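Local coordinates for protein pyruvate carboxylase n-terminal domain (Aquifex aeolicus, PDB 1ULZ) that belongs to the biotin carboxylase family, joining a Rossmann-like N-terminal region, an ATP-grasp domain and a biotin carboxylase C-terminal domain in a two-subunit assembly, at residues 355-360 against 407-412; 366-371 against 385-390. The protein carries 1 engineered substitution. All blocks are in the same frame, centred on the assembly; numbering follows the deposited sequence.

Overall arrangement
Both contacts belong to the biotin carboxylase C-terminal domain, and contact 2 is nested inside the chain loop that contact 1 closes. In contact 1 the segments 355-360 and 407-412 form a short two-stranded antiparallel sheet; in contact 2 the strand of 366-371 is the outermost in this chain of a large antiparallel sheet, paired with 385-390. Their centres lie about 12 Å apart, and their side chains meet directly: Tyr357 OH is 2.5 Å from His369 ND1, a probable hydrogen bond, and Tyr409 OH packs 3.2 Å from Ala386 CB. Each contact also touches the second subunit, so the two together illustrate how a domain's own packing extends into a dimer interface.

Contact 1 (355-360 against 407-412); sequences ERYYVP and ETYEIT
Tyr357 and Tyr409 cross obliquely, their hydroxyls hydrogen-bonded with OH to OH at 2.8 Å, Tyr357 OH lying in the plane of the Tyr409 ring at its edge and the ring planes 54° apart. Tyr357 OH is also hydrogen-bonded to His369 ND1. Ile411 lies alongside Tyr357, pointing the same way, and brings its CG1 to 3.7 Å from Tyr357 CD2. Pro360 approaches Tyr409 differently: its CD sits over the middle of one ring face, 3.6 Å from the centroid, in a CH-pi contact. Thr408 O lies in the plane of the Tyr358 ring, at its edge, 3.3 Å from CD1.

At the more exposed end, Arg356 and Glu410 form a salt bridge, NE to OE1 at 2.7 Å. The Glu410 chain is extended, with CG anti to the backbone N (chi1 -171°), and carries OE1 over one face of the guanidinium; a water also joins Arg356 NH2 to the same oxygen. Thr412 OG1 accepts from Arg356 N at 2.8 Å, while Thr412 O takes the amide of Glu355. The backbones run antiparallel, and Tyr358 N donates to Glu410 O.

In the second subunit, Arg40 pairs with Glu410 OE2, and His369 O is hydrogen-bonded to Tyr358 OH. With its two oxygens bound to arginines of different subunits, Glu410 is consistent with an electrostatic link between this small sheet and the second subunit.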
# COMPACT_ATOMS: atom_id res chain seq x y z
N GLU A 355 19.83 14.15 0.91
CA GLU A 355 19.51 15.27 1.78
C GLU A 355 18.00 15.31 1.98
O GLU A 355 17.49 14.79 2.97
CB GLU A 355 20.03 16.57 1.16
CG GLU A 355 21.50 16.47 0.77
CD GLU A 355 22.07 17.76 0.20
OE1 GLU A 355 21.28 18.64 -0.21
OE2 GLU A 355 23.32 17.87 0.16
N ARG A 356 17.26 15.91 1.06
CA ARG A 356 15.80 15.94 1.22
C ARG A 356 15.27 14.58 0.76
O ARG A 356 15.80 13.98 -0.17
CB ARG A 356 15.18 17.10 0.44
CG ARG A 356 15.82 18.43 0.81
CD ARG A 356 14.90 19.64 0.64
NE ARG A 356 14.59 19.94 -0.75
CZ ARG A 356 14.25 21.15 -1.20
NH1 ARG A 356 14.18 22.18 -0.36
NH2 ARG A 356 13.97 21.33 -2.49
N TYR A 357 14.25 14.08 1.45
CA TYR A 357 13.69 12.78 1.11
C TYR A 357 12.24 12.68 1.58
O TYR A 357 11.97 12.64 2.78
CB TYR A 357 14.54 11.68 1.77
CG TYR A 357 14.19 10.26 1.34
CD1 TYR A 357 13.58 9.37 2.22
CD2 TYR A 357 14.44 9.83 0.04
CE1 TYR A 357 13.24 8.09 1.82
CE2 TYR A 357 14.10 8.55 -0.37
CZ TYR A 357 13.50 7.69 0.52
OH TYR A 357 13.14 6.43 0.10
N TYR A 358 11.32 12.66 0.62
CA TYR A 358 9.90 12.53 0.93
C TYR A 358 9.32 11.35 0.16
O TYR A 358 9.40 11.29 -1.06
CB TYR A 358 9.12 13.81 0.60
CG TYR A 358 7.63 13.65 0.75
CD1 TYR A 358 6.82 13.38 -0.35
CD2 TYR A 358 7.03 13.68 2.01
CE1 TYR A 358 5.46 13.16 -0.21
CE2 TYR A 358 5.67 13.46 2.17
CZ TYR A 358 4.89 13.19 1.05
OH TYR A 358 3.55 12.93 1.20
N VAL A 359 8.74 10.42 0.90
CA VAL A 359 8.17 9.21 0.33
C VAL A 359 6.68 9.36 0.06
O VAL A 359 5.91 9.70 0.96
CB VAL A 359 8.37 8.01 1.29
CG1 VAL A 359 7.87 6.73 0.65
CG2 VAL A 359 9.84 7.88 1.67
N PRO A 360 6.26 9.13 -1.19
CA PRO A 360 4.84 9.24 -1.54
C PRO A 360 4.04 8.09 -0.95
O PRO A 360 4.58 7.00 -0.74
CB PRO A 360 4.86 9.22 -3.06
CG PRO A 360 6.05 8.37 -3.38
CD PRO A 360 7.08 8.87 -2.38
N GLU A 407 6.13 11.97 -9.45
CA GLU A 407 6.17 13.42 -9.45
C GLU A 407 6.17 14.00 -8.03
O GLU A 407 6.55 15.15 -7.82
CB GLU A 407 5.00 14.00 -10.26
CG GLU A 407 5.06 13.68 -11.76
CD GLU A 407 3.92 14.29 -12.57
OE1 GLU A 407 2.84 14.55 -12.00
OE2 GLU A 407 4.09 14.48 -13.79
N THR A 408 5.76 13.21 -7.04
CA THR A 408 5.72 13.69 -5.67
C THR A 408 6.86 13.13 -4.81
O THR A 408 6.93 13.41 -3.62
CB THR A 408 4.40 13.33 -4.97
OG1 THR A 408 4.29 11.90 -4.86
CG2 THR A 408 3.22 13.86 -5.75
N TYR A 409 7.74 12.35 -5.43
CA TYR A 409 8.86 11.74 -4.71
C TYR A 409 10.06 12.67 -4.68
O TYR A 409 10.80 12.77 -5.66
CB TYR A 409 9.25 10.42 -5.40
CG TYR A 409 9.82 9.34 -4.51
CD1 TYR A 409 9.59 8.00 -4.80
CD2 TYR A 409 10.58 9.64 -3.39
CE1 TYR A 409 10.11 6.99 -4.00
CE2 TYR A 409 11.11 8.63 -2.58
CZ TYR A 409 10.86 7.31 -2.90
OH TYR A 409 11.35 6.29 -2.11
N GLU A 410 10.27 13.36 -3.56
CA GLU A 410 11.40 14.28 -3.47
C GLU A 410 12.66 13.59 -2.95
O GLU A 410 12.64 12.90 -1.94
CB GLU A 410 11.09 15.47 -2.56
CG GLU A 410 12.18 16.54 -2.64
CD GLU A 410 11.95 17.73 -1.72
OE1 GLU A 410 12.44 18.83 -2.05
OE2 GLU A 410 11.31 17.58 -0.66
N ILE A 411 13.76 13.79 -3.67
CA ILE A 411 15.06 13.23 -3.30
C ILE A 411 16.15 14.18 -3.79
O ILE A 411 16.23 14.45 -4.99
CB ILE A 411 15.32 11.85 -3.96
CG1 ILE A 411 14.26 10.84 -3.52
CG2 ILE A 411 16.71 11.36 -3.59
CD1 ILE A 411 14.52 9.44 -4.05
N THR A 412 16.96 14.71 -2.88
CA THR A 412 18.05 15.60 -3.27
C THR A 412 19.36 15.11 -2.66
O THR A 412 19.36 14.31 -1.72
CB THR A 412 17.82 17.07 -2.82
OG1 THR A 412 17.77 17.15 -1.39
CG2 THR A 412 16.52 17.60 -3.41
O HOH W 1 13.40 19.58 -4.18

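Contact 2 (366-371 against 385-390)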
# COMPACT_ATOMS: atom_id res chain seq x y z
N ARG A 366 2.76 1.45 -2.87
CA ARG A 366 3.60 0.66 -1.98
C ARG A 366 5.06 1.04 -2.17
O ARG A 366 5.53 1.22 -3.30
CB ARG A 366 3.41 -0.84 -2.26
CG ARG A 366 4.35 -1.75 -1.47
CD ARG A 366 4.06 -3.21 -1.76
NE ARG A 366 5.08 -4.10 -1.20
CZ ARG A 366 5.08 -5.42 -1.33
NH1 ARG A 366 4.12 -6.03 -2.01
NH2 ARG A 366 6.05 -6.13 -0.77
N VAL A 367 5.79 1.18 -1.07
CA VAL A 367 7.19 1.54 -1.15
C VAL A 367 8.07 0.55 -0.39
O VAL A 367 7.81 0.24 0.77
CB VAL A 367 7.44 2.96 -0.57
CG1 VAL A 367 8.92 3.32 -0.71
CG2 VAL A 367 6.57 3.99 -1.29
N GLU A 368 9.10 0.05 -1.08
CA GLU A 368 10.07 -0.88 -0.50
C GLU A 368 11.41 -0.13 -0.41
O GLU A 368 12.05 0.10 -1.43
CB GLU A 368 10.25 -2.11 -1.39
CG GLU A 368 9.05 -3.04 -1.50
CD GLU A 368 8.73 -3.78 -0.21
OE1 GLU A 368 9.68 -4.23 0.47
OE2 GLU A 368 7.53 -3.92 0.11
N HIS A 369 11.83 0.25 0.79
CA HIS A 369 13.09 0.97 0.91
C HIS A 369 13.74 0.92 2.29
O HIS A 369 13.13 0.48 3.27
CB HIS A 369 12.89 2.44 0.53
CG HIS A 369 12.15 3.24 1.56
ND1 HIS A 369 12.20 4.61 1.62
CD2 HIS A 369 11.36 2.84 2.59
CE1 HIS A 369 11.48 5.03 2.65
NE2 HIS A 369 10.97 3.98 3.26
N ALA A 370 14.98 1.39 2.35
CA ALA A 370 15.75 1.45 3.59
C ALA A 370 16.34 2.86 3.70
O ALA A 370 17.24 3.10 4.50
CB ALA A 370 16.86 0.41 3.56
N ALA A 371 15.82 3.78 2.90
CA ALA A 371 16.33 5.14 2.87
C ALA A 371 15.65 6.18 3.76
O ALA A 371 14.54 6.00 4.24
CB ALA A 371 16.34 5.64 1.43
N ILE A 385 17.87 3.03 -4.30
CA ILE A 385 17.44 3.84 -3.17
C ILE A 385 16.10 3.29 -2.68
O ILE A 385 15.89 3.14 -1.48
CB ILE A 385 17.24 5.31 -3.57
CG1 ILE A 385 18.54 5.90 -4.11
CG2 ILE A 385 16.73 6.12 -2.37
CD1 ILE A 385 18.40 7.29 -4.66
N ALA A 386 15.21 3.00 -3.62
CA ALA A 386 13.90 2.47 -3.28
C ALA A 386 13.22 1.81 -4.47
O ALA A 386 13.64 1.96 -5.61
CB ALA A 386 13.01 3.60 -2.75
N LYS A 387 12.16 1.05 -4.18
CA LYS A 387 11.37 0.41 -5.22
C LYS A 387 9.95 0.92 -5.04
O LYS A 387 9.30 0.62 -4.04
CB LYS A 387 11.39 -1.12 -5.08
CG LYS A 387 12.74 -1.75 -5.35
CD LYS A 387 12.66 -3.26 -5.41
CE LYS A 387 12.14 -3.85 -4.11
NZ LYS A 387 12.35 -5.32 -4.05
N LEU A 388 9.49 1.70 -6.00
CA LEU A 388 8.14 2.26 -5.97
C LEU A 388 7.20 1.39 -6.79
O LEU A 388 7.44 1.16 -7.98
CB LEU A 388 8.15 3.68 -6.53
CG LEU A 388 6.80 4.40 -6.62
CD1 LEU A 388 6.19 4.56 -5.22
CD2 LEU A 388 7.01 5.75 -7.28
N ILE A 389 6.14 0.91 -6.16
CA ILE A 389 5.16 0.05 -6.82
C ILE A 389 3.75 0.62 -6.70
O ILE A 389 3.32 0.99 -5.61
CB ILE A 389 5.17 -1.38 -6.21
CG1 ILE A 389 6.59 -1.94 -6.19
CG2 ILE A 389 4.24 -2.30 -6.99
CD1 ILE A 389 7.25 -1.88 -4.84
N THR A 390 3.04 0.68 -7.82
CA THR A 390 1.67 1.19 -7.83
C THR A 390 0.71 0.17 -8.43
O THR A 390 1.04 -0.52 -9.40
CB THR A 390 1.54 2.51 -8.64
OG1 THR A 390 1.96 2.30 -9.99
CG2 THR A 390 2.37 3.61 -7.99
O HOH W 2 11.22 -5.85 -1.35
O HOH W 3 16.86 1.38 -0.01
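Arg366 and Ile389 face each other as an antiparallel hydrogen-bonded pair, Arg366 N donating to Ile389 O at 2.8 Å and Ile389 N returning the bond to Arg366 O at 2.9 Å. Both donors lie nearly along the C=O axis of their acceptors. Two residues further on, Glu368 and Lys387 repeat the pattern, with Glu368 N 3.0 Å from Lys387 O and Lys387 N bonded to Glu368 O. Beyond them the direct pairing gives way to a water, which accepts from Ala370 N and donates to Ile385 O. On its other side, strand 385-390 is bonded to strand 332-339, where Ile385 and Ala386 both face Ile338 in a classic beta bulge.

The side chains divide between the sheet faces. Val367 CG2 meets Leu388 CD1 at 4.0 Å on one face, and nearby His369 CB packs 3.5 Å from Ala386 CB. On the other, Arg366 stretches out from CG to NE, whereas Glu368 folds back at chi2 (-68°); OE2 thus lies at the guanidinium edge, in its plane, gripped side-on by NE and NH2, each at 2.8 Å. NE meets OE2 on its anti side, whereas NH2 comes from above the carboxylate plane. Glu368 OE1 accepts from a second water, which in turn accepts from Lys387 NZ.

Arg366 NH1 also reaches Glu300, and Lys387 NZ bonds to Val294 O and Glu12. The His369 ring stacks on Tyr358 of the second subunit; its ND1 is held by Tyr357 OH, its NE2 by Val359 O of that subunit. The polar side chains of this strand, outermost within its own chain, are thus satisfied by carboxylates, water, a tyrosine hydroxyl and a carbonyl: charges are paired within the subunit, while the second subunit takes up the histidine's NE2 and ring.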